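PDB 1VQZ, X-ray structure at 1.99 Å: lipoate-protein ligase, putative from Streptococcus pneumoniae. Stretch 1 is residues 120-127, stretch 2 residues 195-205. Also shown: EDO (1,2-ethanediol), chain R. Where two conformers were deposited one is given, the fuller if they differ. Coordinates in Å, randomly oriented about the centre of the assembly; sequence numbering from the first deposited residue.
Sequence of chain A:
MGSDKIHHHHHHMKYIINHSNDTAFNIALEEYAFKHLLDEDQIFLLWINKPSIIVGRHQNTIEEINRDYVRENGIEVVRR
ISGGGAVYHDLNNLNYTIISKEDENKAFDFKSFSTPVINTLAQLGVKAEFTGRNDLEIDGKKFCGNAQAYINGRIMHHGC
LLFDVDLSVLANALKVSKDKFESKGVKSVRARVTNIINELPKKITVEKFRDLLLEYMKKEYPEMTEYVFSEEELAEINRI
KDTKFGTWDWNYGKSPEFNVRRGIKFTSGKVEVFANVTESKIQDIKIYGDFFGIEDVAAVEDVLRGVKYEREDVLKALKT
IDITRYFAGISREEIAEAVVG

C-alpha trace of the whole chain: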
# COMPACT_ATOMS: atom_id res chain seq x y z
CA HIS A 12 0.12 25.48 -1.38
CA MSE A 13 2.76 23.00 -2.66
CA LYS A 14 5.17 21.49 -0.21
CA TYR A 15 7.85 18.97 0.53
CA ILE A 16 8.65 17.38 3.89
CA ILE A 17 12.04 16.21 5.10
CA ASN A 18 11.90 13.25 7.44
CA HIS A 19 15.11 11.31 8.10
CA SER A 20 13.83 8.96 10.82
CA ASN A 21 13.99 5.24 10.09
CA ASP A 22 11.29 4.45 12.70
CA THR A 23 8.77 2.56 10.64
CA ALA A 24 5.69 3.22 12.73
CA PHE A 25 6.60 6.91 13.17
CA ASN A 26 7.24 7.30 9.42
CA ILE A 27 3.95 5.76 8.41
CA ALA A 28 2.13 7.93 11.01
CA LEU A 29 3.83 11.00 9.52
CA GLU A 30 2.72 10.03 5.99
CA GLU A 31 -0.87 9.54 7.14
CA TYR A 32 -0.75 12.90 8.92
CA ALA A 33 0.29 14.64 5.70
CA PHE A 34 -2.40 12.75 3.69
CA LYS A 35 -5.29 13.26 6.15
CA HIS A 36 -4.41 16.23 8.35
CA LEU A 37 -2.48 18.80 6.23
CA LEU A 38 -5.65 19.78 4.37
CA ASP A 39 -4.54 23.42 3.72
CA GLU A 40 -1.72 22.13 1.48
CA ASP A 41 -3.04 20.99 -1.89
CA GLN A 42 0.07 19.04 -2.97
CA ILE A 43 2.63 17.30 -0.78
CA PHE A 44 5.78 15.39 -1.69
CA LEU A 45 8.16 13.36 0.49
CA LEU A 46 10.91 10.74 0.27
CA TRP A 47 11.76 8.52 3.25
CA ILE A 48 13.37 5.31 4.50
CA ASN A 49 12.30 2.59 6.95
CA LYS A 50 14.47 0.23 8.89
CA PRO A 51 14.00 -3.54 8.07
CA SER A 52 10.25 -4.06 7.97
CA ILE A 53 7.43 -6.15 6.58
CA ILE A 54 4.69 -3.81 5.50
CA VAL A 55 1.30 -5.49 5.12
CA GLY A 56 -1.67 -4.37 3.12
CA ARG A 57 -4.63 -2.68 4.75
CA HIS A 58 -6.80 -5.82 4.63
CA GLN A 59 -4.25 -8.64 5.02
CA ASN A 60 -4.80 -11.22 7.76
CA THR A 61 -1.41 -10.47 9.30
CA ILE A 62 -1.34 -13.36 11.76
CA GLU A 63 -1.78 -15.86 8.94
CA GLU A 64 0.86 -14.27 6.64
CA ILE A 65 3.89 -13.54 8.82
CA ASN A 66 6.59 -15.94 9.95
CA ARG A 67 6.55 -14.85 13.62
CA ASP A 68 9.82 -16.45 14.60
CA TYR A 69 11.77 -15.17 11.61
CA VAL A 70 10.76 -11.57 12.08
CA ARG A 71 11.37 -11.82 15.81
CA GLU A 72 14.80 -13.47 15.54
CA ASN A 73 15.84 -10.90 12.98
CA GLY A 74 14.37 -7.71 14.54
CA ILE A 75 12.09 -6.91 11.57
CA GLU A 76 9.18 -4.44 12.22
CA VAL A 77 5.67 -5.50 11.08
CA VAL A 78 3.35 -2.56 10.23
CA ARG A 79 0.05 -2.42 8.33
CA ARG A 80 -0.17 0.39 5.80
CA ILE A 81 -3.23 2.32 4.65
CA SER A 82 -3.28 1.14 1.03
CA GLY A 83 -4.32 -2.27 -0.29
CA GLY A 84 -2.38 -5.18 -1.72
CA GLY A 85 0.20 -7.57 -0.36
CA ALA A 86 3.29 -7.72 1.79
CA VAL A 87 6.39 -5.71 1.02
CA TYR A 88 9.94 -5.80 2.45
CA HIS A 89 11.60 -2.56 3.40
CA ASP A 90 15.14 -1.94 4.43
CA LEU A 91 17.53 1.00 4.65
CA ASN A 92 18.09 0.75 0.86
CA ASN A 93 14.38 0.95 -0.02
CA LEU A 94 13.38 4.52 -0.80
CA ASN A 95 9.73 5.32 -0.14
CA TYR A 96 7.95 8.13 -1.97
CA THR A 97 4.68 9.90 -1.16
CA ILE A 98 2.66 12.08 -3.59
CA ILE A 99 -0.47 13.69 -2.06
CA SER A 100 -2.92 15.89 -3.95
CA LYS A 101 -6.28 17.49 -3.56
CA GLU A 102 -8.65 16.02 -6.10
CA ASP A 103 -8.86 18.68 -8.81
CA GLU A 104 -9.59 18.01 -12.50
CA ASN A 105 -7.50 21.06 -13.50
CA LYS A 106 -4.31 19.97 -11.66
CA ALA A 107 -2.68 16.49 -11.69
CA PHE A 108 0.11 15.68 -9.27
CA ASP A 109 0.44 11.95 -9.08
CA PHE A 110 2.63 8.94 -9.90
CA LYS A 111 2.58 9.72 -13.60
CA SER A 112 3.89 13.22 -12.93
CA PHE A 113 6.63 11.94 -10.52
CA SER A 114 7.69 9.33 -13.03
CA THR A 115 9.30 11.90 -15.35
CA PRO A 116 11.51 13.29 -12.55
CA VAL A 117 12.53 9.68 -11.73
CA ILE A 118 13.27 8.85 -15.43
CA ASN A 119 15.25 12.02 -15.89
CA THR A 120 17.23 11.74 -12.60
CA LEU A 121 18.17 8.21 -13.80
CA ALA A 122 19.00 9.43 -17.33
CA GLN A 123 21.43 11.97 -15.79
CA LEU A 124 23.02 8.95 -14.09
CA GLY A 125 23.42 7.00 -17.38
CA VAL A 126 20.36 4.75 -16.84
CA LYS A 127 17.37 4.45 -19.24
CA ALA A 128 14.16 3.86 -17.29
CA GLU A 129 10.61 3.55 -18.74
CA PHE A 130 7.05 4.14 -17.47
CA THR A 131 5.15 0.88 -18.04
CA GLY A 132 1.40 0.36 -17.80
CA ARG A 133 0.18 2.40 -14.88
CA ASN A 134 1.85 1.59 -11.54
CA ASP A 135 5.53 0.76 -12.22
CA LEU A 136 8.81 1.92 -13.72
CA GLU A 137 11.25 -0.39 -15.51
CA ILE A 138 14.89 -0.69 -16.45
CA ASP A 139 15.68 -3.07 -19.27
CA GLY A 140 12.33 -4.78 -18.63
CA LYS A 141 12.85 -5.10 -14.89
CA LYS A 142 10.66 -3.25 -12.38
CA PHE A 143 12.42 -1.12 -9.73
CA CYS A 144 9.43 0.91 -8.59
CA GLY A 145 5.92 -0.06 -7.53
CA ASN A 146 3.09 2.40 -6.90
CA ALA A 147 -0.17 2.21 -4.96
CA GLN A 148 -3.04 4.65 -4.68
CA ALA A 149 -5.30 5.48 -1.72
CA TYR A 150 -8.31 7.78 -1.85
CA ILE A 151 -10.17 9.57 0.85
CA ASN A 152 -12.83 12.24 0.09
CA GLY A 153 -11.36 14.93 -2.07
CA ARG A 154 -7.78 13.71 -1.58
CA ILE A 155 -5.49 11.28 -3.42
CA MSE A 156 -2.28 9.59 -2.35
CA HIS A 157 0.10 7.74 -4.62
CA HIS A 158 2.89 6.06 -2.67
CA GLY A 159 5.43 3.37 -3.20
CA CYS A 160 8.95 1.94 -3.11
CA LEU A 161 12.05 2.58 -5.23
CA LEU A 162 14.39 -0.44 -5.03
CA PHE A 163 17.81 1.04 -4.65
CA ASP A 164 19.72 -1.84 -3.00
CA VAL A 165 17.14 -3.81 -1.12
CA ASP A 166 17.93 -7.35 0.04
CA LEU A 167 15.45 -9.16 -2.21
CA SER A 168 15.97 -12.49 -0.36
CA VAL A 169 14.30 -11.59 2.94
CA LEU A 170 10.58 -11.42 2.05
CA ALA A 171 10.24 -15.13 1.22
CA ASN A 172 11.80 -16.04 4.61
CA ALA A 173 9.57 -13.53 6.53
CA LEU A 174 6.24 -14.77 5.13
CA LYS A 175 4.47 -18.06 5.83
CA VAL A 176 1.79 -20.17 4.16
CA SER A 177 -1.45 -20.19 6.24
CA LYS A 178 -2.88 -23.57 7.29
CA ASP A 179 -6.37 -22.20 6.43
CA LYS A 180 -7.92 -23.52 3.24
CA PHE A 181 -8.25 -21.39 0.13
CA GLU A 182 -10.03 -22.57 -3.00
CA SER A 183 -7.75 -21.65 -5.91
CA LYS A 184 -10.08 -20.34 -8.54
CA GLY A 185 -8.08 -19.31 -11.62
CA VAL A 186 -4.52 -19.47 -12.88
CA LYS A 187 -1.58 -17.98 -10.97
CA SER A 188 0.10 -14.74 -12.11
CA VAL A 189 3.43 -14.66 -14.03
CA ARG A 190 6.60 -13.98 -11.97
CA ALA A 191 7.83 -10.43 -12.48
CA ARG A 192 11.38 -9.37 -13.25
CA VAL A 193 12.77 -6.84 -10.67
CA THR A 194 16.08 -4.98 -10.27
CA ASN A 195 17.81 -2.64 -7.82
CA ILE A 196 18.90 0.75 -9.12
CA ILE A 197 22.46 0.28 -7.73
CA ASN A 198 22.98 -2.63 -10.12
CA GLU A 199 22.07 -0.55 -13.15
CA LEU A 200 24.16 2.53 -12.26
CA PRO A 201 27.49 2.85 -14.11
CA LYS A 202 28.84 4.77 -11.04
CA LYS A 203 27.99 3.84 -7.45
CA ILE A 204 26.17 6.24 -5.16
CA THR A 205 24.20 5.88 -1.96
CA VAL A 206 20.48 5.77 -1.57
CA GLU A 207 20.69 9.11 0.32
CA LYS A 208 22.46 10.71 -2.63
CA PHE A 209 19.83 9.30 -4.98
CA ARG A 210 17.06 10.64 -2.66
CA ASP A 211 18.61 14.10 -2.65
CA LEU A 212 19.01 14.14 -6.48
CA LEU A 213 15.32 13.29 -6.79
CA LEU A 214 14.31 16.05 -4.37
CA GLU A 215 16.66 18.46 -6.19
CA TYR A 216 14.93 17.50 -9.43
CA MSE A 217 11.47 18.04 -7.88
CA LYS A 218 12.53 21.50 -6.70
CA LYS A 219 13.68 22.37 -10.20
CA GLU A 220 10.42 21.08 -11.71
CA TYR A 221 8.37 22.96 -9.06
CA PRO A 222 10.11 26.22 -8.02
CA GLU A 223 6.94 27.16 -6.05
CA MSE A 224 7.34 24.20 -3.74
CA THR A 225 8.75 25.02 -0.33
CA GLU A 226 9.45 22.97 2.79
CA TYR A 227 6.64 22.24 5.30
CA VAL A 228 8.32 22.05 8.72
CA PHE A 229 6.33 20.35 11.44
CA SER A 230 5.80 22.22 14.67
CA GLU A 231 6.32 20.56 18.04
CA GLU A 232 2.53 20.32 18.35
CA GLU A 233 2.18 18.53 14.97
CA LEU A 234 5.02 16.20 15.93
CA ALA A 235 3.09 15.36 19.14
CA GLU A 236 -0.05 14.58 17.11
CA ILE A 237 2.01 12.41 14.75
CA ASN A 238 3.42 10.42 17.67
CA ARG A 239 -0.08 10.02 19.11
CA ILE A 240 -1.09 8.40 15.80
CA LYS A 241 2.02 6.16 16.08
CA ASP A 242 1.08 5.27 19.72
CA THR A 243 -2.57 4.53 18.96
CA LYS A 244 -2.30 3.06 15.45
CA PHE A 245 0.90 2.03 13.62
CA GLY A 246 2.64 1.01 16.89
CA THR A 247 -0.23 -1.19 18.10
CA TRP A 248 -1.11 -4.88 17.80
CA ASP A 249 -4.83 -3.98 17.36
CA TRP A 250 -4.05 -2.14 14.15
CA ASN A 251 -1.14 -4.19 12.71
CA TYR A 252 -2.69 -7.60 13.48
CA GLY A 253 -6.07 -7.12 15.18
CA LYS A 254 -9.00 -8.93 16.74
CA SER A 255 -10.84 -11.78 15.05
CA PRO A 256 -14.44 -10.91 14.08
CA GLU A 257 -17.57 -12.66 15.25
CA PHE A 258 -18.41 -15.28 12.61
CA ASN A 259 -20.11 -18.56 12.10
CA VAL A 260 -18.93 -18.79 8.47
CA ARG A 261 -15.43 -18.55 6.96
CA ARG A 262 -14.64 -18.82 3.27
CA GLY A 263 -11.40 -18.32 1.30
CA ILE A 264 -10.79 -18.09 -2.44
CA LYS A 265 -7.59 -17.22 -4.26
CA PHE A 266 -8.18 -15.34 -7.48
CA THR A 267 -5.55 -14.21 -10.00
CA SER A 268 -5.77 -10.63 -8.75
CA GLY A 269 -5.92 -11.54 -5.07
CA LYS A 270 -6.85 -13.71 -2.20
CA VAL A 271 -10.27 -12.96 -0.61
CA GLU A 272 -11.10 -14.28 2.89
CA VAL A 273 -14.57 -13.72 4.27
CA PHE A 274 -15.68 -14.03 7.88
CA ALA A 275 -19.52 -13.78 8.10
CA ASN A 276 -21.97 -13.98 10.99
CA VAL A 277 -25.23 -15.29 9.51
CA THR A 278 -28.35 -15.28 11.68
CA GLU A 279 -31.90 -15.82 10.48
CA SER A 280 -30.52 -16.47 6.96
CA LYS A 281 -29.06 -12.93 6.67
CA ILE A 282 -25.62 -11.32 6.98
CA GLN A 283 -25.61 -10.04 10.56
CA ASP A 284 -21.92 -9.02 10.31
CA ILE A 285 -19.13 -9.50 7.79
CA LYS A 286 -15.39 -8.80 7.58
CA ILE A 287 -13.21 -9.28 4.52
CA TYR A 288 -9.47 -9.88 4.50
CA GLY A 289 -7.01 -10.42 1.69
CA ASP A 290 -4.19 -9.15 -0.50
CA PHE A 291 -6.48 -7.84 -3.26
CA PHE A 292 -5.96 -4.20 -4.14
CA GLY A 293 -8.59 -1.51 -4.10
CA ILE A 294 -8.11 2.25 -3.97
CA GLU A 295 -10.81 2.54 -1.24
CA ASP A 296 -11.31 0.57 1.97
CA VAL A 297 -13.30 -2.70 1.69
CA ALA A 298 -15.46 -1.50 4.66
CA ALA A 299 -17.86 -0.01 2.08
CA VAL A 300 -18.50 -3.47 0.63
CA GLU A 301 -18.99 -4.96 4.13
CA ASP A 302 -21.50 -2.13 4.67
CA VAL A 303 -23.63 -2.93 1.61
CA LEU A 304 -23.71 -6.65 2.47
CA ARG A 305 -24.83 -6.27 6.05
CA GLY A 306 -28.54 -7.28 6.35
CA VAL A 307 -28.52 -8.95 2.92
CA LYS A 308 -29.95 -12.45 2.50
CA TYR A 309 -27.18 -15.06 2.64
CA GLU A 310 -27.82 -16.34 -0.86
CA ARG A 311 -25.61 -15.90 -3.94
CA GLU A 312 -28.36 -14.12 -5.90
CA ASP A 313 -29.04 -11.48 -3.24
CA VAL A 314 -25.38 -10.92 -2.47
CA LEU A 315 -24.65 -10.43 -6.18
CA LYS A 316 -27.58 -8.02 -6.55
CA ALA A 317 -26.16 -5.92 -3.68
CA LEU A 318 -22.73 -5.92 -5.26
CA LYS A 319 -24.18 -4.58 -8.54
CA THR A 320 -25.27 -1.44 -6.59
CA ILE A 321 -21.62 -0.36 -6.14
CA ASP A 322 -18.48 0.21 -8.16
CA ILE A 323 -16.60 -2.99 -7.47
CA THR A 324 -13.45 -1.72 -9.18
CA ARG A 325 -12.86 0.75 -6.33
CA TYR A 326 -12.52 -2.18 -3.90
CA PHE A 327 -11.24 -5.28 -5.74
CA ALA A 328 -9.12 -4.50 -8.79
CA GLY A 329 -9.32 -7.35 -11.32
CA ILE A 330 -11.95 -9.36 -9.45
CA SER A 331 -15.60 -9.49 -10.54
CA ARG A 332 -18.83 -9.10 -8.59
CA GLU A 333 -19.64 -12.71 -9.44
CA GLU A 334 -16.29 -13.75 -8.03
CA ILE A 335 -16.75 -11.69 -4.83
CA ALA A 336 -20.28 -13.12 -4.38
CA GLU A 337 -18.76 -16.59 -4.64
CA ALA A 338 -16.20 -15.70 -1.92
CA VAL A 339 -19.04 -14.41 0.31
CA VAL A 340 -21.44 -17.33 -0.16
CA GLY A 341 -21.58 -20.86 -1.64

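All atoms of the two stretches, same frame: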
# COMPACT_ATOMS: atom_id res chain seq x y z
N THR A 120 16.18 11.97 -13.64
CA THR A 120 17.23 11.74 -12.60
C THR A 120 18.09 10.53 -13.02
O THR A 120 19.31 10.64 -13.12
CB THR A 120 16.61 11.51 -11.18
OG1 THR A 120 15.81 12.64 -10.80
CG2 THR A 120 17.69 11.28 -10.08
N LEU A 121 17.45 9.41 -13.35
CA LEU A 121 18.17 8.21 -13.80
C LEU A 121 18.92 8.42 -15.13
O LEU A 121 20.06 7.95 -15.29
CB LEU A 121 17.23 7.00 -13.90
CG LEU A 121 16.79 6.45 -12.53
CD1 LEU A 121 15.69 5.45 -12.68
CD2 LEU A 121 17.94 5.82 -11.76
N ALA A 122 18.31 9.16 -16.07
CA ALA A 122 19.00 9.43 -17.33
C ALA A 122 20.25 10.28 -17.11
O ALA A 122 21.23 10.09 -17.82
CB ALA A 122 18.07 10.09 -18.37
N GLN A 123 20.21 11.23 -16.19
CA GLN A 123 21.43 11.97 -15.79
C GLN A 123 22.53 11.00 -15.32
O GLN A 123 23.71 11.25 -15.51
CB GLN A 123 21.12 12.92 -14.61
CG GLN A 123 22.27 13.90 -14.23
CD GLN A 123 22.75 13.84 -12.74
OE1 GLN A 123 23.05 12.77 -12.23
NE2 GLN A 123 22.86 15.02 -12.09
N LEU A 124 22.11 9.92 -14.67
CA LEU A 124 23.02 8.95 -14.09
C LEU A 124 23.47 7.86 -15.07
O LEU A 124 24.20 6.97 -14.70
CB LEU A 124 22.38 8.38 -12.82
CG LEU A 124 22.11 9.41 -11.71
CD1 LEU A 124 21.34 8.81 -10.52
CD2 LEU A 124 23.41 10.07 -11.21
N GLY A 125 23.07 7.98 -16.34
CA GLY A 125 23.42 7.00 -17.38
C GLY A 125 22.53 5.76 -17.46
O GLY A 125 22.95 4.74 -18.02
N VAL A 126 21.31 5.87 -16.94
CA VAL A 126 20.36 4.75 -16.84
C VAL A 126 19.07 5.11 -17.57
O VAL A 126 18.49 6.15 -17.29
CB VAL A 126 20.02 4.45 -15.37
CG1 VAL A 126 18.90 3.38 -15.25
CG2 VAL A 126 21.27 4.01 -14.61
N LYS A 127 18.61 4.24 -18.47
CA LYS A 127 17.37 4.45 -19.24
C LYS A 127 16.22 3.71 -18.54
O LYS A 127 16.17 2.47 -18.55
CB LYS A 127 17.56 3.97 -20.69
N ASN A 195 17.41 -3.74 -8.66
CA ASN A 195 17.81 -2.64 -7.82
C ASN A 195 18.55 -1.61 -8.66
O ASN A 195 19.35 -1.95 -9.55
CB ASN A 195 18.69 -3.16 -6.67
CG ASN A 195 17.89 -3.67 -5.48
OD1 ASN A 195 17.15 -2.91 -4.88
ND2 ASN A 195 18.03 -4.95 -5.15
N ILE A 196 18.26 -0.35 -8.40
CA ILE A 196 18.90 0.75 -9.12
C ILE A 196 20.42 0.60 -9.07
O ILE A 196 21.09 0.73 -10.11
CB ILE A 196 18.43 2.15 -8.59
CG1 ILE A 196 16.93 2.33 -8.92
CG2 ILE A 196 19.29 3.29 -9.23
CD1 ILE A 196 16.19 3.35 -8.11
N ILE A 197 20.98 0.30 -7.89
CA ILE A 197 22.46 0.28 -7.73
C ILE A 197 23.16 -0.64 -8.76
O ILE A 197 24.27 -0.37 -9.21
CB ILE A 197 22.87 -0.11 -6.27
CG1 ILE A 197 24.27 0.40 -5.93
CG2 ILE A 197 22.79 -1.63 -6.06
CD1 ILE A 197 24.66 0.20 -4.50
N ASN A 198 22.47 -1.68 -9.16
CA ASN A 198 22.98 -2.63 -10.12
C ASN A 198 22.95 -2.13 -11.54
O ASN A 198 23.57 -2.70 -12.39
CB ASN A 198 22.20 -3.93 -10.01
CG ASN A 198 22.42 -4.62 -8.67
OD1 ASN A 198 23.53 -4.53 -8.09
ND2 ASN A 198 21.40 -5.31 -8.18
N GLU A 199 22.21 -1.06 -11.79
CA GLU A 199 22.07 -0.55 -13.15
C GLU A 199 22.95 0.71 -13.35
O GLU A 199 23.23 1.10 -14.49
CB GLU A 199 20.60 -0.23 -13.40
CG GLU A 199 19.65 -1.38 -13.16
CD GLU A 199 19.88 -2.57 -14.07
OE1 GLU A 199 20.64 -2.43 -15.05
OE2 GLU A 199 19.27 -3.64 -13.81
N LEU A 200 23.33 1.34 -12.24
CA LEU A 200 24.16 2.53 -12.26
C LEU A 200 25.59 2.23 -12.71
O LEU A 200 26.26 1.42 -12.09
CB LEU A 200 24.24 3.15 -10.87
CG LEU A 200 22.99 3.79 -10.31
CD1 LEU A 200 23.19 4.09 -8.84
CD2 LEU A 200 22.67 5.07 -11.06
N PRO A 201 26.06 2.92 -13.76
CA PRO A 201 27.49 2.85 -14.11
C PRO A 201 28.46 3.32 -12.98
O PRO A 201 29.54 2.76 -12.84
CB PRO A 201 27.59 3.76 -15.34
CG PRO A 201 26.22 4.06 -15.78
CD PRO A 201 25.30 3.80 -14.67
N LYS A 202 28.08 4.34 -12.22
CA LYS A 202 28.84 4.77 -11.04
C LYS A 202 28.01 4.62 -9.75
O LYS A 202 26.82 4.98 -9.70
CB LYS A 202 29.31 6.21 -11.20
N LYS A 203 28.66 4.11 -8.70
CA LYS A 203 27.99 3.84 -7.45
C LYS A 203 27.74 5.10 -6.65
O LYS A 203 28.61 5.89 -6.47
CB LYS A 203 28.79 2.86 -6.59
N ILE A 204 26.51 5.25 -6.16
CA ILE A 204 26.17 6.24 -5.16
C ILE A 204 25.26 5.60 -4.14
O ILE A 204 24.75 4.49 -4.36
CB ILE A 204 25.47 7.45 -5.78
CG1 ILE A 204 24.16 7.02 -6.47
CG2 ILE A 204 26.43 8.15 -6.76
CD1 ILE A 204 23.32 8.21 -6.97
N THR A 205 25.07 6.31 -3.02
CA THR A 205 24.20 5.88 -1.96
C THR A 205 22.76 6.25 -2.22
O THR A 205 22.43 7.10 -3.04
CB THR A 205 24.54 6.49 -0.60
OG1 THR A 205 24.38 7.91 -0.68
CG2 THR A 205 25.93 6.14 -0.17
C1 EDO R . 22.50 -6.08 -14.64
O1 EDO R . 21.50 -5.93 -13.62
C2 EDO R . 22.45 -4.93 -15.65
O2 EDO R . 21.24 -4.92 -16.42
O HOH W 1 26.00 6.70 -12.82

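Contact between residues 120-127, where a helix ends, and residues 195-205 in a putative lipoate-protein ligase. The two segments bury 323 Å² between them, both sides summed, and no direct hydrogen bond crosses; the fit is one of apolar shape, supplemented by a single water. The helix closes in a Schellman motif: Gly125, with positive phi (84°), turns the chain, while Gly125 N bonds to Ala122 O (3.2 Å) and Val126 N to Leu121 O (2.9 Å). This turn presents Leu124 and Val126 to the second segment, with Leu121 one helical turn before Leu124.

The branched end of Leu200 is the main bump on the side of the second segment. Leu200 CD2 lodges between two residues of the first segment, 3.8 Å from Leu124 CB and 4.0 Å from Val126 CG2. The CA-to-CB bond of Leu200 points sideways, but its m,t rotamer brings the end of the side chain nearer to the helix terminus. Val126, whose CA-to-CB bond points toward the second segment, answers with a bump of its own: Val126 CG2 sits 3.5 Å from Glu199 O, 4.0 Å from Leu200 CD2 and 4.0 Å from Pro201 CD, so one methyl fills a hollow made by three successive residues.

Two further apolar contacts flank this centre. Leu121 reaches out with CD2 to meet Ile196 CG2 at 3.8 Å, and Leu124 CD1 touches Ile204 CD1 at 4.1 Å. Leu124 thus meets both Leu200 and Ile204, although the latter two lie four residues apart in the second segment.

Pro201 covers the turn itself. Pro201 CD lies 3.4 Å from Leu124 O, and Pro201 CG 4.0 Å from Gly125 O. The absence of a side chain at Gly125 leaves room for this ring: an ideal CB there would point toward the second segment and come within 3.1 Å of Pro201 CG, a tight approach. The local backbone calls for glycine in any case, since that CB would also be jammed against the carbonyl O of Leu124.

Leu124 O is not left to the proline alone. Water 1 donates to Leu124 O (2.6 Å) and accepts from Lys202 N (3.2 Å), bridging the two backbones beside the apolar contact. Glu199 starts toward the first segment, with CB 4.4 Å from Val126 CG1, but its end leads away; there its carboxylate accepts hydrogen bonds from 1,2-ethanediol, probably from the crystallisation liquor, EDO O2 to Glu199 OE1 at 2.9 Å and EDO O1 to Glu199 OE2 at 3.2 Å.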